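Side-chain contacts in pesticidal crystal protein Cry4Aa (Bacillus thuringiensis, PDB 2C9K), which is a mosquito-larvicidal toxin that binds midgut epithelial cells and promotes their colloid-osmotic lysis: residues E270-K275 with D369-S374; Y302-A305 with N311-T314. All coordinates share one frame; numbering follows the deposited sequence.

Both contacts lie in the middle domain of the toxin, their centres about 16 Å apart, and both are mostly buried. Interaction 1 joins two loops with little shared surface, 72 Å² in all; its single polar approach is not a hydrogen bond, and the groups involved are held by third parties. Interaction 2 joins the two arms of one hairpin, buries 399 Å², and carries three direct hydrogen bonds and a CH-pi contact. The start of strand 373-381 and the residue before it link them: the backbone N of F313 lies 2.7 Å from I373 O, and N372 ND2 lies 2.9 Å from F313 O, both probable hydrogen bonds. The Y370 ring also packs against F312.

Interaction 1 of 2, residues E270-K275 with D369-S374; sequences EESPYK and DYNNIS
Two loops of the middle domain's beta-prism meet where S272, between strand 262-267 and helix 279-286, faces N371 at the entry to strand 373-381. S272 OG meets N371 OD1 at 3.2 Å without a hydrogen bond: an amide oxygen has no proton to give, and the one proton of the hydroxyl goes to the carbonyl O of N268. The amide of N371 is turned across the gap because CG stands between its own backbone N and carbonyl carbon (chi1 58°), which brings OD1 up to the serine. Its other branch, ND2, makes a weak hydrogen bond to Q449 O, while the backbone O of N371 accepts from N268 ND2. N268 thus bonds to a residue on each side of the contact. In this part of the beta-prism, Q449 and V450 bring the start of strand 450-457 to the contact, V450 packing against S272. Within 270-275, K275 NZ reaches back to E270 O at 2.8 Å, on a lone pair in the carbonyl plane with a C=O...N angle of 137°. The same loop also meets the residues ahead of strand 450-457 through the Y274 hydroxyl, which bonds to T448 O.

Interaction 2 of 2, residues Y302-A305 with N311-T314; sequences YEKA and NFFT
N311 grips the backbone of K304 with both branches of its amide. Its CG lies anti to the backbone N (chi1 -156°), which lets OD1 accept from K304 N, on a lone pair in the carbonyl plane, at 2.9 Å. The other branch, ND2, donates to K304 O at 2.9 Å, nearly straight (173°) and within the amide plane. The side chain thus stands in for a peptide group, with two bonds fixing its rotation. At F312, the K304 chain bends at chi3 (-69°) and lays CE over one ring face, 3.8 Å from the centroid, a CH-pi contact offset toward the rim; NZ, weakly bonded to Q306 OE1, ends beside the ring, 3.2 Å from F312 CE2. Y370 packs against the same phenylalanine. F313 instead turns its ring edge to the Y302 carbonyl, CD2 to O 3.5 Å. F313 CA lies 3.1 Å from the same oxygen, a bent CA-H...O contact. T314 N then donates to Y302 O at 2.8 Å in a bent hydrogen bond. T314 OG1 bonds to N338 ND2 and lies 3.6 Å from K304 CG. Backbone pairing by T314 and side-chain pairing by N311 together join the ends of strands 294-303 and 313-322 where they enter the connecting loop, an antiparallel beta hairpin.

Interaction 1 of 2, residues E270-K275 with D369-S374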
ATOM      1  N   GLU A 270     -22.281  11.932  -2.838  1.00 29.05           N
ATOM      2  CA  GLU A 270     -23.076  12.782  -3.705  1.00 29.03           C
ATOM      3  C   GLU A 270     -24.431  13.216  -3.164  1.00 27.25           C
ATOM      4  O   GLU A 270     -24.867  14.323  -3.441  1.00 27.44           O
ATOM      5  CB  GLU A 270     -23.235  12.106  -5.073  1.00 29.74           C
ATOM      6  CG  GLU A 270     -21.899  11.720  -5.716  1.00 36.41           C
ATOM      7  CD  GLU A 270     -21.414  10.299  -5.349  1.00 43.15           C
ATOM      8  OE1 GLU A 270     -21.547   9.882  -4.166  1.00 43.76           O
ATOM      9  OE2 GLU A 270     -20.880   9.604  -6.256  1.00 43.77           O
ATOM     10  N   GLU A 271     -25.097  12.374  -2.385  0.50 26.63           N
ATOM     11  CA  GLU A 271     -26.406  12.754  -1.873  0.50 25.85           C
ATOM     12  C   GLU A 271     -26.406  13.363  -0.484  0.50 24.38           C
ATOM     13  O   GLU A 271     -27.451  13.486   0.151  0.50 22.64           O
ATOM     14  CB  GLU A 271     -27.359  11.564  -1.938  0.50 28.72           C
ATOM     15  CG  GLU A 271     -27.753  11.231  -3.367  1.00 33.86           C
ATOM     16  CD  GLU A 271     -28.999  10.370  -3.456  1.00 38.50           C
ATOM     17  OE1 GLU A 271     -29.510  10.196  -4.586  1.00 39.44           O
ATOM     18  OE2 GLU A 271     -29.466   9.870  -2.402  1.00 40.27           O
ATOM     19  N   SER A 272     -25.223  13.762  -0.030  1.00 24.21           N
ATOM     20  CA  SER A 272     -25.055  14.399   1.273  1.00 23.92           C
ATOM     21  C   SER A 272     -24.456  15.775   1.027  1.00 24.16           C
ATOM     22  O   SER A 272     -23.782  15.986   0.025  1.00 23.87           O
ATOM     23  CB  SER A 272     -24.126  13.572   2.152  1.00 24.38           C
ATOM     24  OG  SER A 272     -24.644  12.263   2.322  1.00 24.64           O
ATOM     25  N   PRO A 273     -24.698  16.733   1.936  1.00 25.57           N
ATOM     26  CA  PRO A 273     -24.176  18.101   1.793  1.00 26.02           C
ATOM     27  C   PRO A 273     -22.701  18.295   2.117  1.00 27.08           C
ATOM     28  O   PRO A 273     -22.076  19.238   1.631  1.00 28.96           O
ATOM     29  CB  PRO A 273     -25.065  18.899   2.737  1.00 24.19           C
ATOM     30  CG  PRO A 273     -25.258  17.930   3.855  1.00 26.02           C
ATOM     31  CD  PRO A 273     -25.566  16.631   3.121  1.00 25.14           C
ATOM     32  N   TYR A 274     -22.149  17.410   2.935  1.00 26.80           N
ATOM     33  CA  TYR A 274     -20.755  17.516   3.341  1.00 28.34           C
ATOM     34  C   TYR A 274     -19.771  17.799   2.208  1.00 27.54           C
ATOM     35  O   TYR A 274     -18.644  18.236   2.453  1.00 26.57           O
ATOM     36  CB  TYR A 274     -20.349  16.248   4.095  1.00 29.80           C
ATOM     37  CG  TYR A 274     -21.351  15.903   5.157  1.00 30.65           C
ATOM     38  CD1 TYR A 274     -22.267  14.874   4.963  1.00 31.37           C
ATOM     39  CD2 TYR A 274     -21.454  16.671   6.319  1.00 31.02           C
ATOM     40  CE1 TYR A 274     -23.271  14.620   5.896  1.00 32.08           C
ATOM     41  CE2 TYR A 274     -22.450  16.425   7.259  1.00 31.52           C
ATOM     42  CZ  TYR A 274     -23.356  15.397   7.037  1.00 32.03           C
ATOM     43  OH  TYR A 274     -24.352  15.143   7.946  1.00 32.70           O
ATOM     44  N   LYS A 275     -20.189  17.558   0.974  1.00 25.90           N
ATOM     45  CA  LYS A 275     -19.309  17.808  -0.155  1.00 25.33           C
ATOM     46  C   LYS A 275     -19.082  19.302  -0.345  1.00 26.06           C
ATOM     47  O   LYS A 275     -18.180  19.705  -1.075  1.00 27.59           O
ATOM     48  CB  LYS A 275     -19.896  17.198  -1.429  1.00 23.06           C
ATOM     49  CG  LYS A 275     -21.340  17.590  -1.692  1.00 22.78           C
ATOM     50  CD  LYS A 275     -21.883  16.907  -2.928  1.00 20.29           C
ATOM     51  CE  LYS A 275     -23.235  17.474  -3.309  1.00 21.88           C
ATOM     52  NZ  LYS A 275     -23.854  16.743  -4.456  1.00 20.90           N
ATOM     53  N   ASP A 369     -32.855  13.799   4.308  1.00 35.79           N
ATOM     54  CA  ASP A 369     -33.471  12.621   4.911  1.00 37.05           C
ATOM     55  C   ASP A 369     -32.428  11.510   5.139  1.00 36.13           C
ATOM     56  O   ASP A 369     -31.385  11.483   4.486  1.00 34.78           O
ATOM     57  CB  ASP A 369     -34.593  12.131   3.996  1.00 39.22           C
ATOM     58  CG  ASP A 369     -35.812  11.674   4.762  1.00 43.05           C
ATOM     59  OD1 ASP A 369     -36.837  11.382   4.106  1.00 44.80           O
ATOM     60  OD2 ASP A 369     -35.748  11.605   6.015  1.00 44.83           O
ATOM     61  N   TYR A 370     -32.712  10.596   6.061  1.00 35.16           N
ATOM     62  CA  TYR A 370     -31.772   9.521   6.382  1.00 36.23           C
ATOM     63  C   TYR A 370     -31.317   8.678   5.193  1.00 36.20           C
ATOM     64  O   TYR A 370     -32.142   8.225   4.403  1.00 37.88           O
ATOM     65  CB  TYR A 370     -32.370   8.575   7.436  1.00 35.64           C
ATOM     66  CG  TYR A 370     -32.754   9.234   8.746  1.00 35.02           C
ATOM     67  CD1 TYR A 370     -34.095   9.422   9.090  1.00 34.10           C
ATOM     68  CD2 TYR A 370     -31.781   9.685   9.632  1.00 34.35           C
ATOM     69  CE1 TYR A 370     -34.453  10.048  10.282  1.00 33.87           C
ATOM     70  CE2 TYR A 370     -32.128  10.311  10.824  1.00 35.38           C
ATOM     71  CZ  TYR A 370     -33.466  10.494  11.145  1.00 35.40           C
ATOM     72  OH  TYR A 370     -33.807  11.141  12.317  1.00 34.99           O
ATOM     73  N   ASN A 371     -30.005   8.481   5.061  1.00 34.54           N
ATOM     74  CA  ASN A 371     -29.461   7.637   3.995  1.00 34.23           C
ATOM     75  C   ASN A 371     -28.518   6.611   4.620  1.00 34.18           C
ATOM     76  O   ASN A 371     -27.601   6.096   3.973  1.00 32.38           O
ATOM     77  CB  ASN A 371     -28.736   8.456   2.908  1.00 33.39           C
ATOM     78  CG  ASN A 371     -27.580   9.297   3.444  1.00 34.54           C
ATOM     79  OD1 ASN A 371     -26.913   9.986   2.677  1.00 35.77           O
ATOM     80  ND2 ASN A 371     -27.344   9.252   4.749  1.00 34.02           N
ATOM     81  N   ASN A 372     -28.790   6.322   5.893  1.00 33.46           N
ATOM     82  CA  ASN A 372     -28.041   5.373   6.714  1.00 33.87           C
ATOM     83  C   ASN A 372     -27.984   3.946   6.175  1.00 34.48           C
ATOM     84  O   ASN A 372     -28.736   3.564   5.279  1.00 34.43           O
ATOM     85  CB  ASN A 372     -28.661   5.302   8.110  1.00 32.91           C
ATOM     86  CG  ASN A 372     -28.606   6.611   8.839  1.00 33.49           C
ATOM     87  OD1 ASN A 372     -28.896   7.667   8.273  1.00 33.68           O
ATOM     88  ND2 ASN A 372     -28.247   6.555  10.116  1.00 32.56           N
ATOM     89  N   ILE A 373     -27.085   3.162   6.761  1.00 34.73           N
ATOM     90  CA  ILE A 373     -26.929   1.759   6.410  1.00 35.89           C
ATOM     91  C   ILE A 373     -27.963   0.999   7.242  1.00 35.86           C
ATOM     92  O   ILE A 373     -28.067   1.207   8.452  1.00 34.96           O
ATOM     93  CB  ILE A 373     -25.510   1.240   6.774  1.00 36.29           C
ATOM     94  CG1 ILE A 373     -24.456   1.946   5.921  1.00 36.85           C
ATOM     95  CG2 ILE A 373     -25.431  -0.260   6.561  1.00 36.36           C
ATOM     96  CD1 ILE A 373     -23.034   1.510   6.219  1.00 35.97           C
ATOM     97  N   SER A 374     -28.736   0.133   6.602  1.00 36.08           N
ATOM     98  CA  SER A 374     -29.739  -0.631   7.327  1.00 37.26           C
ATOM     99  C   SER A 374     -29.450  -2.127   7.244  1.00 38.23           C
ATOM    100  O   SER A 374     -30.024  -2.915   7.992  1.00 39.04           O
ATOM    101  CB  SER A 374     -31.142  -0.343   6.777  1.00 37.11           C
ATOM    102  OG  SER A 374     -31.320  -0.896   5.481  1.00 39.03           O
TER

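Interaction 2 of 2, residues Y302-A305 with N311-T314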
ATOM      1  N   TYR A 302     -25.619   0.208  16.061  1.00 38.64           N
ATOM      2  CA  TYR A 302     -26.839   0.307  16.854  1.00 39.78           C
ATOM      3  C   TYR A 302     -28.051   0.502  15.942  1.00 41.17           C
ATOM      4  O   TYR A 302     -28.006   1.290  14.998  1.00 41.96           O
ATOM      5  CB  TYR A 302     -26.781   1.491  17.817  1.00 38.60           C
ATOM      6  CG  TYR A 302     -25.780   1.379  18.932  1.00 38.28           C
ATOM      7  CD1 TYR A 302     -24.487   1.879  18.789  1.00 39.40           C
ATOM      8  CD2 TYR A 302     -26.135   0.814  20.154  1.00 38.61           C
ATOM      9  CE1 TYR A 302     -23.572   1.824  19.845  1.00 38.34           C
ATOM     10  CE2 TYR A 302     -25.233   0.751  21.213  1.00 37.43           C
ATOM     11  CZ  TYR A 302     -23.956   1.259  21.051  1.00 37.63           C
ATOM     12  OH  TYR A 302     -23.068   1.195  22.097  1.00 37.47           O
ATOM     13  N   GLU A 303     -29.135  -0.212  16.230  1.00 43.28           N
ATOM     14  CA  GLU A 303     -30.366  -0.098  15.451  1.00 45.96           C
ATOM     15  C   GLU A 303     -31.410   0.576  16.331  1.00 46.14           C
ATOM     16  O   GLU A 303     -31.209   0.721  17.535  1.00 45.07           O
ATOM     17  CB  GLU A 303     -30.870  -1.479  15.050  1.00 48.17           C
ATOM     18  CG  GLU A 303     -31.052  -2.401  16.241  1.00 50.74           C
ATOM     19  CD  GLU A 303     -31.782  -3.674  15.888  1.00 52.02           C
ATOM     20  OE1 GLU A 303     -31.314  -4.404  14.988  1.00 52.90           O
ATOM     21  OE2 GLU A 303     -32.825  -3.944  16.519  1.00 52.74           O
ATOM     22  N   LYS A 304     -32.529   0.981  15.740  1.00 47.18           N
ATOM     23  CA  LYS A 304     -33.581   1.632  16.511  1.00 48.79           C
ATOM     24  C   LYS A 304     -34.437   0.610  17.261  1.00 49.51           C
ATOM     25  O   LYS A 304     -34.651  -0.507  16.782  1.00 49.66           O
ATOM     26  CB  LYS A 304     -34.457   2.492  15.590  1.00 48.49           C
ATOM     27  CG  LYS A 304     -33.754   3.751  15.094  1.00 48.18           C
ATOM     28  CD  LYS A 304     -34.653   4.628  14.242  1.00 46.98           C
ATOM     29  CE  LYS A 304     -34.971   3.974  12.914  1.00 48.13           C
ATOM     30  NZ  LYS A 304     -35.799   4.881  12.061  1.00 49.70           N
ATOM     31  N   ALA A 305     -34.915   0.998  18.442  1.00 50.16           N
ATOM     32  CA  ALA A 305     -35.746   0.128  19.273  1.00 51.54           C
ATOM     33  C   ALA A 305     -37.013  -0.344  18.567  1.00 52.65           C
ATOM     34  O   ALA A 305     -37.530  -1.422  18.864  1.00 53.31           O
ATOM     35  CB  ALA A 305     -36.117   0.839  20.555  1.00 50.97           C
ATOM     36  N   ASN A 311     -36.089   0.083   9.493  1.00 44.95           N
ATOM     37  CA  ASN A 311     -35.171   0.361  10.584  1.00 41.35           C
ATOM     38  C   ASN A 311     -33.817   0.542   9.896  1.00 39.01           C
ATOM     39  O   ASN A 311     -33.619   0.116   8.753  1.00 37.01           O
ATOM     40  CB  ASN A 311     -35.105  -0.815  11.568  1.00 40.44           C
ATOM     41  CG  ASN A 311     -34.649  -0.394  12.967  1.00 43.00           C
ATOM     42  OD1 ASN A 311     -33.795   0.482  13.127  1.00 44.72           O
ATOM     43  ND2 ASN A 311     -35.215  -1.033  13.987  1.00 43.48           N
ATOM     44  N   PHE A 312     -32.897   1.204  10.579  1.00 36.06           N
ATOM     45  CA  PHE A 312     -31.576   1.406  10.029  1.00 34.05           C
ATOM     46  C   PHE A 312     -30.609   1.590  11.179  1.00 33.52           C
ATOM     47  O   PHE A 312     -31.022   1.725  12.334  1.00 31.97           O
ATOM     48  CB  PHE A 312     -31.559   2.614   9.078  1.00 33.65           C
ATOM     49  CG  PHE A 312     -32.042   3.896   9.694  1.00 32.55           C
ATOM     50  CD1 PHE A 312     -31.311   4.531  10.693  1.00 32.45           C
ATOM     51  CD2 PHE A 312     -33.226   4.480   9.260  1.00 32.50           C
ATOM     52  CE1 PHE A 312     -31.750   5.727  11.252  1.00 31.02           C
ATOM     53  CE2 PHE A 312     -33.671   5.674   9.812  1.00 32.75           C
ATOM     54  CZ  PHE A 312     -32.928   6.299  10.812  1.00 31.89           C
ATOM     55  N   PHE A 313     -29.318   1.572  10.872  1.00 32.39           N
ATOM     56  CA  PHE A 313     -28.336   1.733  11.918  1.00 31.74           C
ATOM     57  C   PHE A 313     -28.130   3.196  12.249  1.00 32.08           C
ATOM     58  O   PHE A 313     -27.676   4.003  11.440  1.00 31.35           O
ATOM     59  CB  PHE A 313     -27.036   1.036  11.532  1.00 31.37           C
ATOM     60  CG  PHE A 313     -27.162  -0.461  11.481  1.00 30.76           C
ATOM     61  CD1 PHE A 313     -26.904  -1.158  10.305  1.00 30.42           C
ATOM     62  CD2 PHE A 313     -27.576  -1.171  12.606  1.00 30.31           C
ATOM     63  CE1 PHE A 313     -27.059  -2.541  10.248  1.00 31.06           C
ATOM     64  CE2 PHE A 313     -27.734  -2.552  12.564  1.00 29.75           C
ATOM     65  CZ  PHE A 313     -27.475  -3.242  11.382  1.00 30.69           C
ATOM     66  N   THR A 314     -28.524   3.522  13.466  1.00 32.44           N
ATOM     67  CA  THR A 314     -28.433   4.859  13.991  1.00 32.19           C
ATOM     68  C   THR A 314     -27.009   5.370  14.087  1.00 32.11           C
ATOM     69  O   THR A 314     -26.713   6.483  13.656  1.00 31.62           O
ATOM     70  CB  THR A 314     -29.090   4.890  15.368  1.00 32.57           C
ATOM     71  OG1 THR A 314     -30.453   5.300  15.216  1.00 36.60           O
ATOM     72  CG2 THR A 314     -28.359   5.815  16.316  1.00 31.64           C
TER